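Local coordinates for Glyoxalase/bleomycin resistance protein/dioxygenase (Nocardioides sp., PDB 4MYM) that is of undemonstrated function but probably belongs to the vicinal oxygen chelate superfamily of metalloenzymes and antibiotic-resistance proteins, at residues V99-E104 and E147-F152; R121-Y126 and I139-P144; H39-S44 and L73-A78. All blocks are in the same frame, centred on the assembly; numbering follows the deposited sequence.

Interaction 1 of 3, residues V99-E104 and E147-F152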
loop_
_atom_site.group_PDB
_atom_site.type_symbol
_atom_site.label_atom_id
_atom_site.label_comp_id
_atom_site.label_asym_id
_atom_site.label_seq_id
_atom_site.Cartn_x
_atom_site.Cartn_y
_atom_site.Cartn_z
ATOM N N VAL A 99 -5.626 4.013 -5.480
ATOM C CA VAL A 99 -4.534 4.033 -4.512
ATOM C C VAL A 99 -3.221 4.196 -5.275
ATOM O O VAL A 99 -3.147 3.809 -6.451
ATOM C CB VAL A 99 -4.507 2.729 -3.682
ATOM C CG1 VAL A 99 -4.311 1.499 -4.575
ATOM C CG2 VAL A 99 -3.448 2.815 -2.584
HETATM N N MSE A 100 -2.210 4.765 -4.629
HETATM C CA MSE A 100 -0.910 4.979 -5.274
HETATM C C MSE A 100 0.181 4.240 -4.546
HETATM O O MSE A 100 0.304 4.343 -3.330
HETATM C CB MSE A 100 -0.570 6.468 -5.350
HETATM C CG MSE A 100 0.672 6.707 -6.220
HETATM SE SE MSE A 100 1.040 8.643 -6.283
HETATM C CE MSE A 100 2.152 8.821 -4.663
ATOM N N VAL A 101 0.974 3.490 -5.306
ATOM C CA VAL A 101 2.139 2.784 -4.782
ATOM C C VAL A 101 3.371 3.557 -5.250
ATOM O O VAL A 101 3.564 3.698 -6.459
ATOM C CB VAL A 101 2.132 1.327 -5.289
ATOM C CG1 VAL A 101 3.317 0.556 -4.750
ATOM C CG2 VAL A 101 0.829 0.647 -4.869
ATOM N N ALA A 102 4.200 4.058 -4.320
ATOM C CA ALA A 102 5.339 4.905 -4.688
ATOM C C ALA A 102 6.694 4.264 -4.373
ATOM O O ALA A 102 6.883 3.611 -3.333
ATOM C CB ALA A 102 5.234 6.268 -4.035
ATOM N N VAL A 103 7.619 4.478 -5.304
ATOM C CA VAL A 103 8.942 3.908 -5.289
ATOM C C VAL A 103 9.933 5.062 -5.400
ATOM O O VAL A 103 10.012 5.704 -6.435
ATOM C CB VAL A 103 9.109 2.952 -6.487
ATOM C CG1 VAL A 103 10.523 2.412 -6.571
ATOM C CG2 VAL A 103 8.082 1.830 -6.435
ATOM N N GLU A 104 10.678 5.347 -4.334
ATOM C CA GLU A 104 11.598 6.452 -4.378
ATOM C C GLU A 104 12.892 5.952 -5.012
ATOM O O GLU A 104 13.430 4.952 -4.576
ATOM C CB GLU A 104 11.911 7.000 -2.992
ATOM C CG GLU A 104 12.877 8.179 -3.075
ATOM C CD GLU A 104 13.138 8.875 -1.756
ATOM O OE1 GLU A 104 12.465 8.566 -0.740
ATOM O OE2 GLU A 104 14.041 9.741 -1.748
ATOM N N GLU A 147 -4.778 0.382 -8.994
ATOM C CA GLU A 147 -3.747 1.239 -8.454
ATOM C C GLU A 147 -3.000 1.925 -9.593
ATOM O O GLU A 147 -3.030 1.465 -10.749
ATOM C CB GLU A 147 -2.757 0.438 -7.597
ATOM C CG GLU A 147 -1.595 -0.209 -8.342
ATOM C CD GLU A 147 -1.961 -1.461 -9.125
ATOM O OE1 GLU A 147 -3.160 -1.754 -9.341
ATOM O OE2 GLU A 147 -1.017 -2.173 -9.527
ATOM N N PHE A 148 -2.317 3.004 -9.242
ATOM C CA PHE A 148 -1.210 3.483 -10.061
ATOM C C PHE A 148 0.072 3.520 -9.259
ATOM O O PHE A 148 0.052 3.573 -8.023
ATOM C CB PHE A 148 -1.493 4.837 -10.727
ATOM C CG PHE A 148 -1.637 6.011 -9.796
ATOM C CD1 PHE A 148 -2.732 6.140 -8.940
ATOM C CD2 PHE A 148 -0.725 7.058 -9.848
ATOM C CE1 PHE A 148 -2.877 7.260 -8.131
ATOM C CE2 PHE A 148 -0.859 8.166 -9.036
ATOM C CZ PHE A 148 -1.941 8.280 -8.188
ATOM N N TRP A 149 1.171 3.493 -9.997
ATOM C CA TRP A 149 2.530 3.523 -9.464
ATOM C C TRP A 149 3.207 4.839 -9.795
ATOM O O TRP A 149 2.999 5.412 -10.878
ATOM C CB TRP A 149 3.343 2.386 -10.073
ATOM C CG TRP A 149 2.909 1.006 -9.632
ATOM C CD1 TRP A 149 1.756 0.352 -9.972
ATOM C CD2 TRP A 149 3.641 0.108 -8.791
ATOM N NE1 TRP A 149 1.720 -0.893 -9.384
ATOM C CE2 TRP A 149 2.863 -1.067 -8.650
ATOM C CE3 TRP A 149 4.877 0.185 -8.136
ATOM C CZ2 TRP A 149 3.288 -2.162 -7.877
ATOM C CZ3 TRP A 149 5.291 -0.885 -7.372
ATOM C CH2 TRP A 149 4.498 -2.047 -7.247
ATOM N N GLU A 150 3.995 5.322 -8.844
ATOM C CA GLU A 150 4.815 6.491 -9.005
ATOM C C GLU A 150 6.257 6.077 -8.715
ATOM O O GLU A 150 6.525 5.420 -7.714
ATOM C CB GLU A 150 4.400 7.575 -8.033
ATOM C CG GLU A 150 5.279 8.829 -8.087
ATOM C CD GLU A 150 5.107 9.731 -6.898
ATOM O OE1 GLU A 150 5.298 9.260 -5.752
ATOM O OE2 GLU A 150 4.818 10.925 -7.086
ATOM N N TYR A 151 7.167 6.407 -9.626
ATOM C CA TYR A 151 8.596 6.382 -9.333
ATOM C C TYR A 151 8.964 7.848 -9.251
ATOM O O TYR A 151 8.573 8.641 -10.117
ATOM C CB TYR A 151 9.406 5.691 -10.434
ATOM C CG TYR A 151 9.343 4.184 -10.516
ATOM C CD1 TYR A 151 8.197 3.468 -10.166
ATOM C CD2 TYR A 151 10.426 3.461 -11.010
ATOM C CE1 TYR A 151 8.151 2.092 -10.264
ATOM C CE2 TYR A 151 10.376 2.085 -11.121
ATOM C CZ TYR A 151 9.236 1.404 -10.739
ATOM O OH TYR A 151 9.187 0.034 -10.867
ATOM N N PHE A 152 9.664 8.244 -8.193
ATOM C CA PHE A 152 10.000 9.637 -7.985
ATOM C C PHE A 152 11.415 9.749 -7.429
ATOM O O PHE A 152 11.915 8.813 -6.798
ATOM C CB PHE A 152 9.005 10.362 -7.072
ATOM C CG PHE A 152 9.094 9.982 -5.609
ATOM C CD1 PHE A 152 8.498 8.815 -5.136
ATOM C CD2 PHE A 152 9.741 10.804 -4.704
ATOM C CE1 PHE A 152 8.581 8.461 -3.793
ATOM C CE2 PHE A 152 9.829 10.446 -3.363
ATOM C CZ PHE A 152 9.238 9.288 -2.909
#

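Interaction 2 of 3, residues R121-Y126 and I139-P144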
loop_
_atom_site.group_PDB
_atom_site.type_symbol
_atom_site.label_atom_id
_atom_site.label_comp_id
_atom_site.label_asym_id
_atom_site.label_seq_id
_atom_site.Cartn_x
_atom_site.Cartn_y
_atom_site.Cartn_z
ATOM N N ARG A 121 9.228 -2.823 -21.607
ATOM C CA ARG A 121 8.531 -4.035 -21.176
ATOM C C ARG A 121 7.018 -3.939 -21.313
ATOM O O ARG A 121 6.314 -4.860 -20.917
ATOM C CB ARG A 121 8.886 -4.383 -19.726
ATOM C CG ARG A 121 10.353 -4.703 -19.510
ATOM C CD ARG A 121 10.608 -5.301 -18.128
ATOM N NE ARG A 121 11.947 -4.944 -17.645
ATOM C CZ ARG A 121 12.221 -4.161 -16.598
ATOM N NH1 ARG A 121 11.251 -3.640 -15.840
ATOM N NH2 ARG A 121 13.493 -3.913 -16.282
ATOM N N GLY A 122 6.508 -2.837 -21.852
ATOM C CA GLY A 122 5.073 -2.698 -22.068
ATOM C C GLY A 122 4.322 -1.926 -20.998
ATOM O O GLY A 122 3.094 -1.910 -21.018
ATOM N N ILE A 123 5.038 -1.287 -20.067
ATOM C CA ILE A 123 4.402 -0.392 -19.106
ATOM C C ILE A 123 3.975 0.866 -19.854
ATOM O O ILE A 123 4.738 1.404 -20.659
ATOM C CB ILE A 123 5.341 -0.015 -17.942
ATOM C CG1 ILE A 123 5.652 -1.240 -17.075
ATOM C CG2 ILE A 123 4.744 1.085 -17.076
ATOM C CD1 ILE A 123 4.464 -1.819 -16.322
ATOM N N GLU A 124 2.748 1.308 -19.592
ATOM C CA GLU A 124 2.172 2.488 -20.241
ATOM C C GLU A 124 2.104 3.608 -19.244
ATOM O O GLU A 124 1.460 3.481 -18.208
ATOM C CB GLU A 124 0.764 2.178 -20.751
ATOM C CG GLU A 124 0.729 1.033 -21.739
ATOM C CD GLU A 124 -0.651 0.790 -22.327
ATOM O OE1 GLU A 124 -1.583 1.557 -22.013
ATOM O OE2 GLU A 124 -0.791 -0.156 -23.134
ATOM N N PHE A 125 2.754 4.719 -19.554
ATOM C CA PHE A 125 2.852 5.816 -18.624
ATOM C C PHE A 125 1.852 6.906 -18.950
ATOM O O PHE A 125 1.523 7.125 -20.121
ATOM C CB PHE A 125 4.262 6.388 -18.671
ATOM C CG PHE A 125 5.283 5.493 -18.058
ATOM C CD1 PHE A 125 5.938 4.533 -18.814
ATOM C CD2 PHE A 125 5.579 5.602 -16.702
ATOM C CE1 PHE A 125 6.871 3.692 -18.229
ATOM C CE2 PHE A 125 6.521 4.777 -16.121
ATOM C CZ PHE A 125 7.166 3.826 -16.880
ATOM N N TYR A 126 1.386 7.608 -17.924
ATOM C CA TYR A 126 0.489 8.740 -18.156
ATOM C C TYR A 126 1.166 9.920 -18.850
ATOM O O TYR A 126 0.500 10.697 -19.525
ATOM C CB TYR A 126 -0.121 9.204 -16.851
ATOM C CG TYR A 126 -1.079 8.196 -16.270
ATOM C CD1 TYR A 126 -2.379 8.078 -16.769
ATOM C CD2 TYR A 126 -0.696 7.356 -15.236
ATOM C CE1 TYR A 126 -3.272 7.163 -16.243
ATOM C CE2 TYR A 126 -1.585 6.441 -14.692
ATOM C CZ TYR A 126 -2.880 6.360 -15.197
ATOM O OH TYR A 126 -3.779 5.457 -14.681
ATOM N N ILE A 139 7.409 9.720 -12.627
ATOM C CA ILE A 139 6.672 9.033 -13.671
ATOM C C ILE A 139 5.532 8.243 -13.020
ATOM O O ILE A 139 5.653 7.773 -11.879
ATOM C CB ILE A 139 7.566 8.113 -14.522
ATOM C CG1 ILE A 139 8.363 7.137 -13.643
ATOM C CG2 ILE A 139 8.503 8.979 -15.376
ATOM C CD1 ILE A 139 9.325 6.254 -14.410
ATOM N N TYR A 140 4.423 8.138 -13.742
ATOM C CA TYR A 140 3.209 7.472 -13.239
ATOM C C TYR A 140 2.697 6.445 -14.258
ATOM O O TYR A 140 2.734 6.704 -15.462
ATOM C CB TYR A 140 2.141 8.524 -12.957
ATOM C CG TYR A 140 2.548 9.543 -11.929
ATOM C CD1 TYR A 140 2.413 9.279 -10.576
ATOM C CD2 TYR A 140 3.073 10.775 -12.306
ATOM C CE1 TYR A 140 2.787 10.210 -9.626
ATOM C CE2 TYR A 140 3.445 11.712 -11.368
ATOM C CZ TYR A 140 3.315 11.420 -10.033
ATOM O OH TYR A 140 3.702 12.336 -9.108
ATOM N N PHE A 141 2.260 5.272 -13.785
ATOM C CA PHE A 141 1.659 4.249 -14.617
ATOM C C PHE A 141 0.578 3.466 -13.867
ATOM O O PHE A 141 0.719 3.229 -12.661
ATOM C CB PHE A 141 2.697 3.286 -15.237
ATOM C CG PHE A 141 3.522 2.499 -14.241
ATOM C CD1 PHE A 141 3.177 1.193 -13.906
ATOM C CD2 PHE A 141 4.681 3.034 -13.703
ATOM C CE1 PHE A 141 3.953 0.452 -13.032
ATOM C CE2 PHE A 141 5.467 2.295 -12.828
ATOM C CZ PHE A 141 5.103 1.005 -12.494
ATOM N N PRO A 142 -0.509 3.089 -14.571
ATOM C CA PRO A 142 -1.538 2.238 -13.986
ATOM C C PRO A 142 -1.099 0.780 -13.865
ATOM O O PRO A 142 -0.340 0.276 -14.699
ATOM C CB PRO A 142 -2.685 2.337 -14.997
ATOM C CG PRO A 142 -1.996 2.504 -16.308
ATOM C CD PRO A 142 -0.749 3.302 -16.020
ATOM N N GLY A 143 -1.556 0.116 -12.811
ATOM C CA GLY A 143 -1.457 -1.338 -12.721
ATOM C C GLY A 143 -2.849 -1.935 -12.910
ATOM O O GLY A 143 -3.823 -1.199 -13.051
ATOM N N PRO A 144 -2.945 -3.269 -12.919
ATOM C CA PRO A 144 -4.199 -3.968 -13.211
ATOM C C PRO A 144 -5.203 -4.073 -12.035
ATOM O O PRO A 144 -6.287 -4.637 -12.217
ATOM C CB PRO A 144 -3.729 -5.362 -13.642
ATOM C CG PRO A 144 -2.395 -5.555 -12.983
ATOM C CD PRO A 144 -1.788 -4.186 -12.832
HETATM O O HOH W 1 1.032 0.258 -17.276
#

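Interaction 3 of 3, residues H39-S44 and L73-A78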
loop_
_atom_site.group_PDB
_atom_site.type_symbol
_atom_site.label_atom_id
_atom_site.label_comp_id
_atom_site.label_asym_id
_atom_site.label_seq_id
_atom_site.Cartn_x
_atom_site.Cartn_y
_atom_site.Cartn_z
ATOM N N HIS A 39 -9.485 -8.575 -9.846
ATOM C CA HIS A 39 -10.632 -9.251 -10.459
ATOM C C HIS A 39 -10.192 -10.299 -11.481
ATOM O O HIS A 39 -11.021 -10.934 -12.132
ATOM C CB HIS A 39 -11.554 -8.223 -11.115
ATOM C CG HIS A 39 -11.986 -7.150 -10.177
ATOM N ND1 HIS A 39 -12.946 -7.351 -9.209
ATOM C CD2 HIS A 39 -11.553 -5.878 -10.018
ATOM C CE1 HIS A 39 -13.104 -6.240 -8.514
ATOM N NE2 HIS A 39 -12.260 -5.337 -8.974
ATOM N N ASP A 40 -8.884 -10.478 -11.610
ATOM C CA ASP A 40 -8.314 -11.462 -12.518
ATOM C C ASP A 40 -6.918 -11.724 -12.009
ATOM O O ASP A 40 -5.952 -11.082 -12.432
ATOM C CB ASP A 40 -8.306 -10.942 -13.959
ATOM C CG ASP A 40 -7.806 -11.985 -14.972
ATOM O OD1 ASP A 40 -7.118 -12.975 -14.601
ATOM O OD2 ASP A 40 -8.096 -11.785 -16.163
ATOM N N LEU A 41 -6.830 -12.659 -11.066
ATOM C CA LEU A 41 -5.584 -12.919 -10.357
ATOM C C LEU A 41 -4.451 -13.271 -11.325
ATOM O O LEU A 41 -3.360 -12.723 -11.223
ATOM C CB LEU A 41 -5.779 -14.030 -9.321
ATOM C CG LEU A 41 -4.525 -14.503 -8.586
ATOM C CD1 LEU A 41 -3.980 -13.395 -7.692
ATOM C CD2 LEU A 41 -4.825 -15.755 -7.774
ATOM N N GLU A 42 -4.700 -14.178 -12.269
ATOM C CA GLU A 42 -3.612 -14.648 -13.136
ATOM C C GLU A 42 -3.046 -13.552 -14.032
ATOM O O GLU A 42 -1.844 -13.505 -14.250
ATOM C CB GLU A 42 -4.023 -15.890 -13.947
ATOM C CG GLU A 42 -4.295 -17.119 -13.082
ATOM C CD GLU A 42 -3.255 -17.334 -11.994
ATOM O OE1 GLU A 42 -2.045 -17.275 -12.300
ATOM O OE2 GLU A 42 -3.643 -17.550 -10.824
ATOM N N ALA A 43 -3.897 -12.657 -14.520
ATOM C CA ALA A 43 -3.432 -11.519 -15.315
ATOM C C ALA A 43 -2.626 -10.540 -14.445
ATOM O O ALA A 43 -1.606 -10.002 -14.885
ATOM C CB ALA A 43 -4.607 -10.813 -15.980
ATOM N N SER A 44 -3.081 -10.322 -13.213
ATOM C CA SER A 44 -2.333 -9.514 -12.257
ATOM C C SER A 44 -0.982 -10.142 -11.949
ATOM O O SER A 44 0.025 -9.472 -12.025
ATOM C CB SER A 44 -3.135 -9.300 -10.963
ATOM O OG SER A 44 -4.191 -8.383 -11.175
ATOM N N LEU A 73 4.161 -7.403 -1.324
ATOM C CA LEU A 73 3.077 -7.104 -2.257
ATOM C C LEU A 73 2.251 -8.355 -2.445
ATOM O O LEU A 73 2.797 -9.438 -2.699
ATOM C CB LEU A 73 3.630 -6.625 -3.594
ATOM C CG LEU A 73 2.617 -6.270 -4.687
ATOM C CD1 LEU A 73 1.743 -5.084 -4.305
ATOM C CD2 LEU A 73 3.392 -5.965 -5.957
ATOM N N ALA A 74 0.934 -8.200 -2.329
ATOM C CA ALA A 74 -0.002 -9.311 -2.415
ATOM C C ALA A 74 -1.204 -8.973 -3.305
ATOM O O ALA A 74 -1.494 -7.801 -3.577
ATOM C CB ALA A 74 -0.470 -9.701 -1.015
ATOM N N LEU A 75 -1.874 -10.017 -3.782
ATOM C CA LEU A 75 -3.070 -9.874 -4.601
ATOM C C LEU A 75 -4.138 -10.818 -4.088
ATOM O O LEU A 75 -3.867 -11.986 -3.853
ATOM C CB LEU A 75 -2.764 -10.225 -6.056
ATOM C CG LEU A 75 -1.484 -9.643 -6.669
ATOM C CD1 LEU A 75 -1.142 -10.380 -7.965
ATOM C CD2 LEU A 75 -1.639 -8.154 -6.909
ATOM N N TRP A 76 -5.361 -10.331 -3.990
ATOM C CA TRP A 76 -6.453 -11.127 -3.444
ATOM C C TRP A 76 -7.724 -10.825 -4.235
ATOM O O TRP A 76 -8.127 -9.668 -4.361
ATOM C CB TRP A 76 -6.642 -10.781 -1.966
ATOM C CG TRP A 76 -7.385 -11.803 -1.139
ATOM C CD1 TRP A 76 -7.958 -12.975 -1.556
ATOM C CD2 TRP A 76 -7.638 -11.710 0.258
ATOM N NE1 TRP A 76 -8.554 -13.621 -0.482
ATOM C CE2 TRP A 76 -8.373 -12.857 0.636
ATOM C CE3 TRP A 76 -7.308 -10.771 1.233
ATOM C CZ2 TRP A 76 -8.774 -13.084 1.950
ATOM C CZ3 TRP A 76 -7.718 -10.999 2.541
ATOM C CH2 TRP A 76 -8.441 -12.151 2.880
ATOM N N ASP A 77 -8.333 -11.873 -4.776
ATOM C CA ASP A 77 -9.541 -11.739 -5.573
ATOM C C ASP A 77 -10.677 -11.126 -4.768
ATOM O O ASP A 77 -10.939 -11.566 -3.640
ATOM C CB ASP A 77 -9.991 -13.111 -6.073
ATOM C CG ASP A 77 -11.243 -13.021 -6.917
ATOM O OD1 ASP A 77 -11.125 -12.613 -8.092
ATOM O OD2 ASP A 77 -12.331 -13.319 -6.389
ATOM N N ALA A 78 -11.357 -10.137 -5.360
ATOM C CA ALA A 78 -12.440 -9.403 -4.699
ATOM C C ALA A 78 -13.604 -10.302 -4.254
ATOM O O ALA A 78 -14.149 -10.122 -3.163
ATOM C CB ALA A 78 -12.971 -8.298 -5.615
HETATM O O HOH W 2 -9.298 -13.552 -9.874
#

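Interaction 1 of 3, residues V99-E104 and E147-F152
The side chain of Met100, a selenomethionine, lies across the ring of Phe148: CG stands over one face, 3.7 Å from the centroid and 20° off the normal, while SE approaches CE2 obliquely at 3.4 Å, a Met-aromatic contact. The ring reaches its neighbour because Phe148 CG sits between its own backbone N and carbonyl carbon (chi1 66°). Phe152 adopts the same first torsion and turns a face to Glu104 CA. A turn about the CG-SE bond of Met100 (chi3 87°) brings CE to Glu150 OE1, which also meets Ala102 CB and is hydrogen-bonded to a bound bis-tris molecule, probably from the crystallisation liquor. Beneath these side chains strands 99-104 and 147-152 run parallel, neighbours in a four-stranded mixed sheet of order 1-4-3-2, as expected for the βαβββ unit of the glyoxalase/bleomycin-resistance fold. Successive bonds switch between the strands, as Val101 N gives to Phe148 O (2.9 Å) and Val101 O takes Glu150 N (2.9 Å). On the other face, Val101 CG1 covers the six-membered ring of Trp149, 3.7 Å from its centroid, and Val103 CG2 touches that indole at its edge. Trp149 NE1 gives an in-plane bond to the anti lone pair of Glu147 OE2 (3.0 Å), which probably limits the indole's rotation; Tyr48 OH, bonded to the same oxygen, helps to position the carboxylate. Past strand 99-104 the sheet continues into the second subunit.

Interaction 2 of 3, residues R121-Y126 and I139-P144
Apolar contact carries most of this junction, centred on the rings of Phe125 and Phe141. They form an offset edge-to-face pair, with the edge of Phe141 directed at the face of Phe125, centroids 5.4 Å apart and planes at 71°. Phe141 CG lies between its backbone N and carbonyl carbon (chi1 61°), and in that position the ring also receives Ile123 CG2 over a face, 3.8 Å from the centroid. That methyl covers a face of the Phe125 ring too, so one branch of Ile123 fills the angle between the two aromatics. Ile139 CD1 reaches Phe125 CE2 obliquely at 3.6 Å. Farther along, Tyr126 lies across Pro142, its CE2 3.5 Å from Pro142 CD.

Polar contact is sparse and uses backbone atoms. Tyr126 N donates to Tyr140 O at 2.9 Å, with the donor tilted 30° from the carbonyl plane, and Phe125 CA adds a CA-H...O contact to the same oxygen. A water accepts from Glu124 N (3.1 Å) and donates to Pro142 O (2.9 Å), bridging the two segments.

Residues 121-126 leave helix 108-120 through a Schellman motif at Gly122 and lead toward strand 130-132 in the C-terminal βαβββ unit; Leu118 of that helix packs on both Ile123 and Phe125, joining the helix end to this contact. The chemistry implies that apolar groups make up most of the contact, while the backbone bond and the water bridge probably help to fix the loop's position along the strand.

Interaction 3 of 3, residues H39-S44 and L73-A78
The His39 imidazole meets Ala78 CB obliquely, the methyl lying 3.6 Å from CE1 and 3.7 Å from ND1; Glu93 touches the same histidine from a nearby loop. In the other flat group, the Asp77 carboxylate, OD1 comes within 4.1 Å of His39 CA. Both groups lie where helices begin: His39 follows strand 33-38 and leads into helix 41-51 within the N-terminal βαβββ unit, while helix 78-85 starts where that unit's last strand, 72-77, ends, parallel to 33-38 and beside it in the sheet.

Both helix starts are capped by aspartates. Asp40 is the N-cap of helix 41-51, its OD1 accepting from Ala43 N at 3.2 Å from above the carboxylate plane, 62° out of it. Asp77 caps the next helix, with OD2 bonded to Leu80 N. The two carboxylates therefore meet helix N-termini, whose dipoles would probably favour their negative charge.

Apolar packing joins the first turn of helix 41-51 to the strand. With CG opposite its backbone N (chi1 175°), Leu41 carries CD1 to Leu75 CB at 3.8 Å, and Leu75 CD1 touches Ser44 CB at the same separation, so the strand's leucine bridges two positions of the turn. Ser44 OG is bonded to Thr38 OG1. Between the two helix starts a water accepts from Leu41 N at 2.9 Å and donates to Asp77 OD1 at 2.7 Å.

How the interactions relate
Interaction 3 comes first along the chain and belongs to the N-terminal four-strand sheet; interactions 1 and 2 belong to the C-terminal one, whose strand order, 1-4-3-2, is the same. Their centres lie about 10 Å apart, and interaction 2 falls within the span of chain between the first and last residues of interaction 1. Strands 136-142 and 147-154 are neighbours, joined by Trp149 N to Phe141 O and, more weakly, Tyr140 OH to Glu150 OE2. The centre of interaction 3 is about 18 Å from interaction 1, toward which Leu73 packs on Trp149, and 17 Å from interaction 2, where Ser44 packs on Pro144. Two similar sheets thus meet within one subunit, while strand 99-104 continues its sheet into the second subunit, which interaction 2 also touches.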